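Local structure of cupin type-2 domain-containing protein (Ralstonia eutropha, 2OPK) at residues L9-V15 against P101-L105; D54-V60 against P79-V85; V60-A64 against D97-T102. The protein is of unknown function but carries a cupin domain and has been proposed to be a mannose-6-phosphate isomerase. All coordinates share one frame; numbering follows the deposited sequence.

Interaction 1 (L9-V15 against P101-L105)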
ATOM      1  N   LEU B   9      -7.201  -5.229   4.933  1.00 18.72           N
ATOM      2  CA  LEU B   9      -6.056  -4.961   5.809  1.00 18.92           C
ATOM      3  C   LEU B   9      -6.438  -4.791   7.282  1.00 18.96           C
ATOM      4  O   LEU B   9      -5.609  -5.000   8.153  1.00 17.41           O
ATOM      5  CB  LEU B   9      -5.333  -3.714   5.338  1.00 17.51           C
ATOM      6  CG  LEU B   9      -3.830  -3.862   5.256  1.00 27.39           C
ATOM      7  CD1 LEU B   9      -3.402  -4.897   4.199  1.00 23.02           C
ATOM      8  CD2 LEU B   9      -3.242  -2.513   4.927  1.00 28.09           C
ATOM      9  N   PHE B  10      -7.690  -4.438   7.562  1.00 17.91           N
ATOM     10  CA  PHE B  10      -8.175  -4.241   8.951  1.00 18.94           C
ATOM     11  C   PHE B  10      -8.918  -5.444   9.580  1.00 17.61           C
ATOM     12  O   PHE B  10      -9.320  -5.383  10.734  1.00 20.76           O
ATOM     13  CB  PHE B  10      -9.049  -2.992   9.025  1.00 19.18           C
ATOM     14  CG  PHE B  10      -8.447  -1.808   8.326  1.00 21.80           C
ATOM     15  CD1 PHE B  10      -7.225  -1.300   8.728  1.00 22.26           C
ATOM     16  CD2 PHE B  10      -9.103  -1.210   7.258  1.00 24.30           C
ATOM     17  CE1 PHE B  10      -6.659  -0.232   8.071  1.00 19.52           C
ATOM     18  CE2 PHE B  10      -8.556  -0.117   6.611  1.00 24.04           C
ATOM     19  CZ  PHE B  10      -7.325   0.360   7.014  1.00 21.73           C
ATOM     20  N   ALA B  11      -9.043  -6.531   8.831  1.00 17.72           N
ATOM     21  CA  ALA B  11      -9.726  -7.754   9.251  1.00 17.94           C
ATOM     22  C   ALA B  11      -8.762  -8.646  10.013  1.00 19.35           C
ATOM     23  O   ALA B  11      -7.593  -8.649   9.713  1.00 19.93           O
ATOM     24  CB  ALA B  11     -10.272  -8.525   7.972  1.00 16.65           C
ATOM     25  N   ASP B  12      -9.252  -9.383  11.007  1.00 20.96           N
ATOM     26  CA  ASP B  12      -8.436 -10.340  11.763  1.00 21.58           C
ATOM     27  C   ASP B  12      -7.176  -9.715  12.354  1.00 21.18           C
ATOM     28  O   ASP B  12      -6.097 -10.302  12.269  1.00 19.92           O
ATOM     29  CB  ASP B  12      -8.047 -11.546  10.881  1.00 20.56           C
ATOM     30  CG  ASP B  12      -9.254 -12.168  10.181  1.00 30.54           C
ATOM     31  OD1 ASP B  12     -10.281 -12.361  10.870  1.00 31.71           O
ATOM     32  OD2 ASP B  12      -9.174 -12.487   8.960  1.00 37.62           O
ATOM     33  N   VAL B  13      -7.338  -8.559  12.995  1.00 20.52           N
ATOM     34  CA  VAL B  13      -6.243  -7.812  13.598  1.00 21.34           C
ATOM     35  C   VAL B  13      -6.269  -8.039  15.124  1.00 24.65           C
ATOM     36  O   VAL B  13      -7.171  -7.536  15.801  1.00 25.03           O
ATOM     37  CB  VAL B  13      -6.396  -6.299  13.318  1.00 19.71           C
ATOM     38  CG1 VAL B  13      -5.438  -5.475  14.186  1.00 20.85           C
ATOM     39  CG2 VAL B  13      -6.214  -6.003  11.852  1.00 20.60           C
ATOM     40  N   PRO B  14      -5.274  -8.776  15.674  1.00 27.30           N
ATOM     41  CA  PRO B  14      -5.225  -8.978  17.131  1.00 27.11           C
ATOM     42  C   PRO B  14      -4.916  -7.709  17.902  1.00 26.78           C
ATOM     43  O   PRO B  14      -3.886  -7.085  17.657  1.00 30.30           O
ATOM     44  CB  PRO B  14      -4.080  -9.978  17.312  1.00 27.36           C
ATOM     45  CG  PRO B  14      -3.838 -10.580  15.975  1.00 31.24           C
ATOM     46  CD  PRO B  14      -4.162  -9.473  15.008  1.00 30.09           C
ATOM     47  N   VAL B  15      -5.806  -7.328  18.805  1.00 24.35           N
ATOM     48  CA  VAL B  15      -5.644  -6.134  19.644  1.00 25.76           C
ATOM     49  C   VAL B  15      -4.905  -6.539  20.917  1.00 28.85           C
ATOM     50  O   VAL B  15      -5.307  -7.475  21.585  1.00 32.69           O
ATOM     51  CB  VAL B  15      -7.016  -5.555  20.039  1.00 24.41           C
ATOM     52  CG1 VAL B  15      -6.846  -4.404  20.977  1.00 27.00           C
ATOM     53  CG2 VAL B  15      -7.794  -5.117  18.792  1.00 28.65           C
ATOM     54  N   PRO B 101      -4.453  -0.699  17.739  1.00 16.40           N
ATOM     55  CA  PRO B 101      -3.492  -1.240  16.771  1.00 16.34           C
ATOM     56  C   PRO B 101      -3.044  -0.257  15.689  1.00 14.34           C
ATOM     57  O   PRO B 101      -3.805   0.608  15.256  1.00 14.39           O
ATOM     58  CB  PRO B 101      -4.242  -2.444  16.141  1.00 16.72           C
ATOM     59  CG  PRO B 101      -5.266  -2.816  17.085  1.00 12.98           C
ATOM     60  CD  PRO B 101      -5.676  -1.529  17.825  1.00 15.82           C
ATOM     61  N   THR B 102      -1.789  -0.395  15.288  1.00 15.63           N
ATOM     62  CA  THR B 102      -1.235   0.321  14.178  1.00 14.52           C
ATOM     63  C   THR B 102      -1.019  -0.744  13.091  1.00 15.31           C
ATOM     64  O   THR B 102      -0.252  -1.699  13.284  1.00 12.03           O
ATOM     65  CB  THR B 102       0.067   1.036  14.542  1.00 14.26           C
ATOM     66  OG1 THR B 102      -0.198   2.053  15.507  1.00 14.23           O
ATOM     67  CG2 THR B 102       0.677   1.705  13.327  1.00 14.10           C
ATOM     68  N   VAL B 103      -1.748  -0.603  11.990  1.00 13.65           N
ATOM     69  CA  VAL B 103      -1.609  -1.505  10.846  1.00 15.69           C
ATOM     70  C   VAL B 103      -0.845  -0.798   9.750  1.00 13.66           C
ATOM     71  O   VAL B 103      -1.201   0.328   9.364  1.00 14.25           O
ATOM     72  CB  VAL B 103      -3.005  -1.960  10.278  1.00 17.55           C
ATOM     73  CG1 VAL B 103      -2.815  -2.884   9.083  1.00 16.62           C
ATOM     74  CG2 VAL B 103      -3.842  -2.623  11.383  1.00 18.30           C
ATOM     75  N   TRP B 104       0.187  -1.463   9.242  1.00 14.39           N
ATOM     76  CA  TRP B 104       1.061  -0.924   8.194  1.00 14.24           C
ATOM     77  C   TRP B 104       0.982  -1.786   6.957  1.00 14.18           C
ATOM     78  O   TRP B 104       0.636  -2.963   7.036  1.00 11.63           O
ATOM     79  CB  TRP B 104       2.514  -0.993   8.582  1.00 13.84           C
ATOM     80  CG  TRP B 104       2.923  -0.537   9.957  1.00 13.10           C
ATOM     81  CD1 TRP B 104       2.629  -1.131  11.126  1.00 15.17           C
ATOM     82  CD2 TRP B 104       3.755   0.590  10.270  1.00 12.07           C
ATOM     83  NE1 TRP B 104       3.219  -0.452  12.165  1.00 17.10           N
ATOM     84  CE2 TRP B 104       3.910   0.617  11.667  1.00 14.21           C
ATOM     85  CE3 TRP B 104       4.367   1.588   9.505  1.00 13.84           C
ATOM     86  CZ2 TRP B 104       4.684   1.587  12.316  1.00 15.63           C
ATOM     87  CZ3 TRP B 104       5.141   2.544  10.133  1.00 15.85           C
ATOM     88  CH2 TRP B 104       5.284   2.552  11.526  1.00 16.47           C
ATOM     89  N   LEU B 105       1.352  -1.185   5.833  1.00 13.58           N
ATOM     90  CA  LEU B 105       1.534  -1.900   4.569  1.00 14.74           C
ATOM     91  C   LEU B 105       2.967  -1.659   4.191  1.00 13.62           C
ATOM     92  O   LEU B 105       3.416  -0.504   4.168  1.00 16.44           O
ATOM     93  CB  LEU B 105       0.611  -1.344   3.487  1.00 15.18           C
ATOM     94  CG  LEU B 105       0.671  -2.083   2.148  1.00 15.48           C
ATOM     95  CD1 LEU B 105       0.111  -3.509   2.257  1.00 15.18           C
ATOM     96  CD2 LEU B 105      -0.112  -1.294   1.138  1.00 29.24           C
TER
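Leu9 and Val103 open a wholly apolar seam in which the irregular segment 9-15, following strand 5-8, lies over the start of strand 102-109 in the larger sheet of this all-beta cupin fold. No hydrogen bond joins the two segments. The Leu9 side chain lies slantwise across Val103, its CG 4.1 Å from Val103 CG1, while its own carbonyl O sits 3.6 Å from the same methyl. Further out, Leu9 CD1 meets Leu105 CD1 at 4.2 Å, so this one side chain touches two residues of the strand, two positions apart. The carbonyl of Leu9 is held by Arg35, which also binds Ala11 O and so fixes the turn of the loop from strand 31-38. Phe10 makes a lighter contact: its ring presents an edge, through CD1, to Val103 CG2, which lies near the ring plane. Beyond the turn the chain comes back to the sheet at Val13, whose two methyls divide the work. CG2 reaches tip to tip toward Val103 CG2 at 4.2 Å; CG1, which extends opposite the backbone N (chi1 168°), goes to the proline, 3.8 Å from Pro101 CB. Pro14 turns away and gives its carbonyl O to Asn39 ND2. Val15, at the solvent-exposed end, meets the same pyrrolidine ring. Pro101 is thus bordered by two valines of the loop, Val13 CG1 against its CB and CG, and Val15 CG2 3.8 Å from its CG.

Interaction 2 (D54-V60 against P79-V85)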
ATOM      1  N   ASP B  54      15.191  -2.292  -0.892  1.00 20.88           N
ATOM      2  CA  ASP B  54      14.468  -1.053  -0.581  1.00 19.08           C
ATOM      3  C   ASP B  54      13.218  -1.469   0.180  1.00 19.58           C
ATOM      4  O   ASP B  54      12.757  -2.594   0.023  1.00 20.29           O
ATOM      5  CB  ASP B  54      14.023  -0.338  -1.850  1.00 19.90           C
ATOM      6  CG  ASP B  54      15.095   0.531  -2.448  1.00 21.93           C
ATOM      7  OD1 ASP B  54      16.297   0.363  -2.152  1.00 23.88           O
ATOM      8  OD2 ASP B  54      14.694   1.428  -3.198  1.00 23.45           O
ATOM      9  N   GLU B  55      12.692  -0.570   0.997  1.00 19.22           N
ATOM     10  CA  GLU B  55      11.404  -0.743   1.670  1.00 19.58           C
ATOM     11  C   GLU B  55      10.566   0.509   1.454  1.00 19.24           C
ATOM     12  O   GLU B  55      11.100   1.632   1.469  1.00 21.74           O
ATOM     13  CB  GLU B  55      11.580  -1.003   3.170  1.00 19.31           C
ATOM     14  CG  GLU B  55      10.244  -1.280   3.890  1.00 21.39           C
ATOM     15  CD  GLU B  55      10.374  -1.582   5.376  1.00 23.63           C
ATOM     16  OE1 GLU B  55      11.529  -1.752   5.865  1.00 26.41           O
ATOM     17  OE2 GLU B  55       9.306  -1.657   6.056  1.00 20.55           O
ATOM     18  N   TRP B  56       9.273   0.309   1.209  1.00 16.31           N
ATOM     19  CA  TRP B  56       8.283   1.373   1.087  1.00 13.76           C
ATOM     20  C   TRP B  56       7.253   0.982   2.139  1.00 12.84           C
ATOM     21  O   TRP B  56       6.759  -0.137   2.126  1.00 12.55           O
ATOM     22  CB  TRP B  56       7.679   1.414  -0.333  1.00 13.46           C
ATOM     23  CG  TRP B  56       6.640   2.509  -0.465  1.00 15.34           C
ATOM     24  CD1 TRP B  56       6.855   3.794  -0.855  1.00 17.82           C
ATOM     25  CD2 TRP B  56       5.247   2.423  -0.139  1.00 15.14           C
ATOM     26  NE1 TRP B  56       5.674   4.515  -0.793  1.00 18.19           N
ATOM     27  CE2 TRP B  56       4.684   3.699  -0.346  1.00 13.77           C
ATOM     28  CE3 TRP B  56       4.414   1.388   0.297  1.00 17.85           C
ATOM     29  CZ2 TRP B  56       3.357   3.964  -0.121  1.00 19.16           C
ATOM     30  CZ3 TRP B  56       3.081   1.664   0.511  1.00 17.75           C
ATOM     31  CH2 TRP B  56       2.570   2.927   0.302  1.00 18.43           C
ATOM     32  N   VAL B  57       6.945   1.865   3.069  1.00 15.18           N
ATOM     33  CA  VAL B  57       6.087   1.489   4.201  1.00 13.41           C
ATOM     34  C   VAL B  57       5.145   2.615   4.538  1.00 16.37           C
ATOM     35  O   VAL B  57       5.543   3.779   4.549  1.00 16.58           O
ATOM     36  CB  VAL B  57       6.938   1.065   5.444  1.00 17.39           C
ATOM     37  CG1 VAL B  57       7.897   2.200   5.924  1.00 15.77           C
ATOM     38  CG2 VAL B  57       6.060   0.591   6.570  1.00 17.59           C
HETATM   39  N   MSE B  58       3.890   2.261   4.806  1.00 14.90           N
HETATM   40  CA  MSE B  58       2.861   3.226   5.104  1.00 16.82           C
HETATM   41  C   MSE B  58       2.013   2.826   6.300  1.00 14.65           C
HETATM   42  O   MSE B  58       1.662   1.662   6.458  1.00 11.91           O
HETATM   43  CB  MSE B  58       1.926   3.361   3.893  1.00 15.18           C
HETATM   44  CG  MSE B  58       0.893   4.501   3.998  1.00 21.38           C
HETATM   45 SE   MSE B  58      -0.240   4.632   2.379  0.75 21.54          SE
HETATM   46  CE  MSE B  58      -0.760   2.922   2.312  1.00  4.07           C
ATOM     47  N   VAL B  59       1.630   3.824   7.090  1.00 12.91           N
ATOM     48  CA  VAL B  59       0.670   3.626   8.202  1.00 14.19           C
ATOM     49  C   VAL B  59      -0.701   3.709   7.586  1.00 13.98           C
ATOM     50  O   VAL B  59      -1.010   4.681   6.915  1.00 12.44           O
ATOM     51  CB  VAL B  59       0.799   4.706   9.280  1.00 14.50           C
ATOM     52  CG1 VAL B  59      -0.245   4.494  10.356  1.00 14.93           C
ATOM     53  CG2 VAL B  59       2.238   4.710   9.874  1.00 16.91           C
ATOM     54  N   VAL B  60      -1.512   2.682   7.806  1.00 13.48           N
ATOM     55  CA  VAL B  60      -2.869   2.617   7.262  1.00 15.08           C
ATOM     56  C   VAL B  60      -3.918   2.866   8.352  1.00 15.80           C
ATOM     57  O   VAL B  60      -5.003   3.406   8.075  1.00 15.82           O
ATOM     58  CB  VAL B  60      -3.092   1.257   6.550  1.00 16.71           C
ATOM     59  CG1 VAL B  60      -4.319   1.290   5.742  1.00 24.21           C
ATOM     60  CG2 VAL B  60      -1.956   0.976   5.597  1.00 19.33           C
ATOM     61  N   PRO B  79      -2.189   7.844   9.534  1.00 14.39           N
ATOM     62  CA  PRO B  79      -2.722   7.078   8.394  1.00 15.07           C
ATOM     63  C   PRO B  79      -2.540   7.841   7.087  1.00 14.03           C
ATOM     64  O   PRO B  79      -2.834   9.040   7.021  1.00 14.04           O
ATOM     65  CB  PRO B  79      -4.206   6.929   8.751  1.00 15.00           C
ATOM     66  CG  PRO B  79      -4.201   6.885  10.241  1.00 14.48           C
ATOM     67  CD  PRO B  79      -3.188   7.936  10.617  1.00 15.00           C
ATOM     68  N   GLY B  80      -1.995   7.169   6.081  1.00 13.55           N
ATOM     69  CA  GLY B  80      -1.673   7.795   4.803  1.00 12.27           C
ATOM     70  C   GLY B  80      -0.219   8.211   4.626  1.00 12.09           C
ATOM     71  O   GLY B  80       0.234   8.348   3.508  1.00 11.73           O
ATOM     72  N   ASP B  81       0.504   8.449   5.719  1.00 13.18           N
ATOM     73  CA  ASP B  81       1.938   8.755   5.643  1.00 13.74           C
ATOM     74  C   ASP B  81       2.737   7.520   5.288  1.00 14.58           C
ATOM     75  O   ASP B  81       2.551   6.444   5.881  1.00 11.43           O
ATOM     76  CB  ASP B  81       2.481   9.346   6.949  1.00 13.89           C
ATOM     77  CG  ASP B  81       1.959  10.750   7.214  1.00 16.06           C
ATOM     78  OD1 ASP B  81       1.995  11.596   6.298  1.00 16.42           O
ATOM     79  OD2 ASP B  81       1.549  11.028   8.355  1.00 17.27           O
ATOM     80  N   TRP B  82       3.629   7.700   4.324  1.00 12.92           N
ATOM     81  CA  TRP B  82       4.497   6.654   3.825  1.00 16.04           C
ATOM     82  C   TRP B  82       5.946   7.127   3.775  1.00 14.33           C
ATOM     83  O   TRP B  82       6.245   8.333   3.774  1.00 11.68           O
ATOM     84  CB  TRP B  82       4.043   6.168   2.423  1.00 15.31           C
ATOM     85  CG  TRP B  82       3.942   7.238   1.360  1.00 16.78           C
ATOM     86  CD1 TRP B  82       2.802   7.892   0.952  1.00 17.62           C
ATOM     87  CD2 TRP B  82       5.015   7.737   0.524  1.00 17.44           C
ATOM     88  NE1 TRP B  82       3.110   8.779  -0.069  1.00 18.29           N
ATOM     89  CE2 TRP B  82       4.457   8.702  -0.344  1.00 17.14           C
ATOM     90  CE3 TRP B  82       6.399   7.470   0.436  1.00 22.02           C
ATOM     91  CZ2 TRP B  82       5.238   9.411  -1.276  1.00 19.83           C
ATOM     92  CZ3 TRP B  82       7.173   8.177  -0.499  1.00 18.21           C
ATOM     93  CH2 TRP B  82       6.585   9.129  -1.337  1.00 18.82           C
ATOM     94  N   LEU B  83       6.846   6.151   3.734  1.00 15.45           N
ATOM     95  CA  LEU B  83       8.272   6.398   3.738  1.00 17.39           C
ATOM     96  C   LEU B  83       8.982   5.411   2.834  1.00 16.75           C
ATOM     97  O   LEU B  83       8.735   4.213   2.909  1.00 13.97           O
ATOM     98  CB  LEU B  83       8.805   6.264   5.162  1.00 18.39           C
ATOM     99  CG  LEU B  83      10.322   6.286   5.403  1.00 18.58           C
ATOM    100  CD1 LEU B  83      10.903   7.660   5.110  1.00 23.14           C
ATOM    101  CD2 LEU B  83      10.596   5.873   6.846  1.00 21.23           C
ATOM    102  N   HIS B  84       9.866   5.916   1.982  1.00 17.16           N
ATOM    103  CA  HIS B  84      10.714   5.049   1.192  1.00 18.69           C
ATOM    104  C   HIS B  84      12.087   5.011   1.878  1.00 18.35           C
ATOM    105  O   HIS B  84      12.712   6.045   2.073  1.00 18.45           O
ATOM    106  CB  HIS B  84      10.826   5.522  -0.249  1.00 21.30           C
ATOM    107  CG  HIS B  84      11.900   4.819  -1.023  1.00 23.92           C
ATOM    108  ND1 HIS B  84      12.856   5.489  -1.754  1.00 26.42           N
ATOM    109  CD2 HIS B  84      12.188   3.501  -1.145  1.00 26.65           C
ATOM    110  CE1 HIS B  84      13.676   4.609  -2.304  1.00 27.53           C
ATOM    111  NE2 HIS B  84      13.303   3.395  -1.935  1.00 18.59           N
ATOM    112  N   VAL B  85      12.514   3.819   2.263  1.00 18.40           N
ATOM    113  CA  VAL B  85      13.808   3.582   2.894  1.00 20.13           C
ATOM    114  C   VAL B  85      14.703   2.820   1.904  1.00 19.38           C
ATOM    115  O   VAL B  85      14.563   1.597   1.774  1.00 16.44           O
ATOM    116  CB  VAL B  85      13.655   2.746   4.182  1.00 19.18           C
ATOM    117  CG1 VAL B  85      15.010   2.446   4.797  1.00 24.24           C
ATOM    118  CG2 VAL B  85      12.784   3.490   5.189  1.00 26.68           C
TER
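Strands 54-60 and 81-85 run antiparallel at 166°, their axes 4.6 Å apart, with Glu55-Val85 and Val57-Leu83 as hydrogen-bonded pairs and Trp56-His84 and Met58-Trp82 as non-hydrogen-bonded ones. Reciprocal backbone bonds close both hydrogen-bonded pairs, Val85 N to Glu55 O being 2.7 Å, and the ladder runs on through Val59, which donates to Asp81 O and accepts from Gly80 N. One sheet face carries Trp56, Met58, Trp82 and His84. There the indoles meet obliquely, planes 31° apart: Trp56 NE1 comes within 3.3 Å of Trp82 CE3, and Trp56 CZ2 lies 3.4 Å from Trp82 CB. The torsions bring them together, since CG of Trp56 points opposite its backbone N, whereas CG of Trp82 is tucked between its backbone N and carbonyl carbon (chi1 56°). Selenomethionine Met58 adds its CB beside Trp82 CB and lays CG 3.2 Å from Asp81 O. At the far end His84 NE2 donates to Asp54 OD2 over 2.7 Å; the bond lies in the imidazole plane but reaches the oxygen from well above the carboxylate plane. The same OD2 forms a salt bridge with Arg28 of the second subunit, and Asp54 OD1 takes Ala87 N, so the carboxylate is held at both oxygens. On the other face Glu55, Val57, Leu83 and Val85 line up, Val57 CG1 being 4.2 Å from Leu83 CB. Strand 54-61 pairs along its remaining edge with strand 102-109, while residues 81-84 pair with a strand of the second subunit, which carries the sheet across the dimer interface.

Interaction 3 (V60-A64 against D97-T102); sequences VSGSA and DGGEPT
The carbonyl O of Ser63 is approached by two groups of the 97-102 loop. Asp97 N gives it a hydrogen bond of 2.8 Å, arriving from above the carbonyl plane and bent to 139° at the hydrogen; Thr102 OG1 stands 3.0 Å from the same Ser63 O, a bond left undecided, because the hydroxyl has an alternative acceptor. Ser63 and Asp97 are joined a second time through their side chains. Ser63 OG sits between its own backbone N and carbonyl carbon (chi1 64°) and donates to Asp97 OD2 over 2.7 Å, meeting the carboxylate on its anti side and somewhat out of its plane. The other carboxylate oxygen works within the loop: Asp97 OD1 accepts from Gly99 N at 2.8 Å, nearly in line with its C-O bond, and weakly from Glu100 N. This Asx turn fixes the Asp97 carboxylate through OD1 while OD2 bonds to Ser63, so one carboxylate ties together the turn and its neighbour. The two chains come close at Gly62, which has no side chain: with positive phi, it lies with its CA 3.5 Å from Pro101 O and 3.7 Å from Thr102 OG1. Beside it Ser61 O receives a CA-H...O contact from Thr102 CA at 3.3 Å. Val60 and Ser61 together face Val103, a classic beta bulge, with Ser61 OG adding a weak bond to Val103 N. The contact therefore lies where strand 54-61 leaves one sheet for strand 64-68 of the other, against the connection by which strand 91-96 returns to strand 102-109, itself bonded to strand 31-38 through Thr102 and Ser38.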
ATOM      1  N   VAL B  60      -1.512   2.682   7.806  1.00 13.48           N
ATOM      2  CA  VAL B  60      -2.869   2.617   7.262  1.00 15.08           C
ATOM      3  C   VAL B  60      -3.918   2.866   8.352  1.00 15.80           C
ATOM      4  O   VAL B  60      -5.003   3.406   8.075  1.00 15.82           O
ATOM      5  CB  VAL B  60      -3.092   1.257   6.550  1.00 16.71           C
ATOM      6  CG1 VAL B  60      -4.319   1.290   5.742  1.00 24.21           C
ATOM      7  CG2 VAL B  60      -1.956   0.976   5.597  1.00 19.33           C
ATOM      8  N   SER B  61      -3.607   2.452   9.578  1.00 12.90           N
ATOM      9  CA  SER B  61      -4.426   2.748  10.735  1.00 13.87           C
ATOM     10  C   SER B  61      -3.517   2.904  11.931  1.00 14.26           C
ATOM     11  O   SER B  61      -2.377   2.455  11.907  1.00 13.58           O
ATOM     12  CB  SER B  61      -5.472   1.668  11.016  1.00 13.66           C
ATOM     13  OG  SER B  61      -4.846   0.417  11.248  1.00 19.64           O
ATOM     14  N   GLY B  62      -4.022   3.561  12.982  1.00 14.42           N
ATOM     15  CA  GLY B  62      -3.169   3.871  14.136  1.00 14.53           C
ATOM     16  C   GLY B  62      -2.205   5.014  13.845  1.00 12.15           C
ATOM     17  O   GLY B  62      -2.563   5.973  13.182  1.00 12.79           O
ATOM     18  N   SER B  63      -1.020   4.961  14.429  1.00 11.59           N
ATOM     19  CA  SER B  63      -0.049   6.051  14.314  1.00 14.30           C
ATOM     20  C   SER B  63       1.319   5.573  14.767  1.00 15.04           C
ATOM     21  O   SER B  63       1.430   4.576  15.489  1.00 13.87           O
ATOM     22  CB  SER B  63      -0.446   7.296  15.139  1.00 15.63           C
ATOM     23  OG  SER B  63      -0.482   7.030  16.531  1.00 17.88           O
ATOM     24  N   ALA B  64       2.347   6.312  14.372  1.00 14.04           N
ATOM     25  CA  ALA B  64       3.716   5.936  14.676  1.00 15.13           C
ATOM     26  C   ALA B  64       4.700   7.089  14.519  1.00 15.85           C
ATOM     27  O   ALA B  64       4.362   8.187  14.076  1.00 18.55           O
ATOM     28  CB  ALA B  64       4.148   4.745  13.719  1.00 16.79           C
ATOM     29  N   ASP B  97       1.236   3.719  18.156  1.00 17.47           N
ATOM     30  CA  ASP B  97       0.056   4.131  18.896  1.00 16.65           C
ATOM     31  C   ASP B  97      -0.157   3.272  20.143  1.00 18.09           C
ATOM     32  O   ASP B  97      -0.158   2.015  20.076  1.00 17.12           O
ATOM     33  CB  ASP B  97      -1.179   4.060  17.983  1.00 18.01           C
ATOM     34  CG  ASP B  97      -2.322   4.913  18.463  1.00 16.56           C
ATOM     35  OD1 ASP B  97      -2.905   4.611  19.531  1.00 17.76           O
ATOM     36  OD2 ASP B  97      -2.661   5.874  17.738  1.00 20.44           O
ATOM     37  N   GLY B  98      -0.320   3.953  21.278  1.00 19.33           N
ATOM     38  CA  GLY B  98      -0.557   3.285  22.574  1.00 20.96           C
ATOM     39  C   GLY B  98      -2.010   2.949  22.912  1.00 22.08           C
ATOM     40  O   GLY B  98      -2.280   2.325  23.938  1.00 21.79           O
ATOM     41  N   GLY B  99      -2.937   3.357  22.057  1.00 21.32           N
ATOM     42  CA  GLY B  99      -4.345   3.195  22.304  1.00 20.75           C
ATOM     43  C   GLY B  99      -5.068   2.265  21.384  1.00 19.96           C
ATOM     44  O   GLY B  99      -6.174   1.854  21.696  1.00 20.98           O
ATOM     45  N   GLU B 100      -4.475   1.952  20.237  1.00 21.08           N
ATOM     46  CA  GLU B 100      -5.098   1.042  19.293  1.00 18.93           C
ATOM     47  C   GLU B 100      -4.051   0.391  18.423  1.00 18.16           C
ATOM     48  O   GLU B 100      -2.878   0.832  18.390  1.00 16.97           O
ATOM     49  CB  GLU B 100      -6.079   1.776  18.401  1.00 18.28           C
ATOM     50  CG  GLU B 100      -5.464   2.873  17.531  1.00 23.51           C
ATOM     51  CD  GLU B 100      -6.509   3.571  16.645  1.00 23.08           C
ATOM     52  OE1 GLU B 100      -7.330   2.866  16.029  1.00 31.47           O
ATOM     53  OE2 GLU B 100      -6.487   4.800  16.536  1.00 24.48           O
ATOM     54  N   PRO B 101      -4.453  -0.699  17.739  1.00 16.40           N
ATOM     55  CA  PRO B 101      -3.492  -1.240  16.771  1.00 16.34           C
ATOM     56  C   PRO B 101      -3.044  -0.257  15.689  1.00 14.34           C
ATOM     57  O   PRO B 101      -3.805   0.608  15.256  1.00 14.39           O
ATOM     58  CB  PRO B 101      -4.242  -2.444  16.141  1.00 16.72           C
ATOM     59  CG  PRO B 101      -5.266  -2.816  17.085  1.00 12.98           C
ATOM     60  CD  PRO B 101      -5.676  -1.529  17.825  1.00 15.82           C
ATOM     61  N   THR B 102      -1.789  -0.395  15.288  1.00 15.63           N
ATOM     62  CA  THR B 102      -1.235   0.321  14.178  1.00 14.52           C
ATOM     63  C   THR B 102      -1.019  -0.744  13.091  1.00 15.31           C
ATOM     64  O   THR B 102      -0.252  -1.699  13.284  1.00 12.03           O
ATOM     65  CB  THR B 102       0.067   1.036  14.542  1.00 14.26           C
ATOM     66  OG1 THR B 102      -0.198   2.053  15.507  1.00 14.23           O
ATOM     67  CG2 THR B 102       0.677   1.705  13.327  1.00 14.10           C
TER

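Strand 102-109 ties the three contacts together. Interactions 1 and 3, with centres about 9 Å apart, share Pro101 and Thr102; interaction 2, about 15 Å from interaction 1 and 14 Å from interaction 3 between centres, shares Val60 with the latter. Val103 O to Val60 N at 2.8 Å and Leu105 O to Met58 N at 2.9 Å are probable hydrogen bonds linking interactions 1 and 2 within one sheet. Phe10 CZ packs 3.4 Å from Val60 CG1. Unidentified bound molecules, probably from the crystallisation liquor, come within about 3 Å of the Trp104 side chain and about 5 Å of that of Glu55, and may mark a pocket. Interactions 1 and 2 also touch the second subunit; interaction 3 does not.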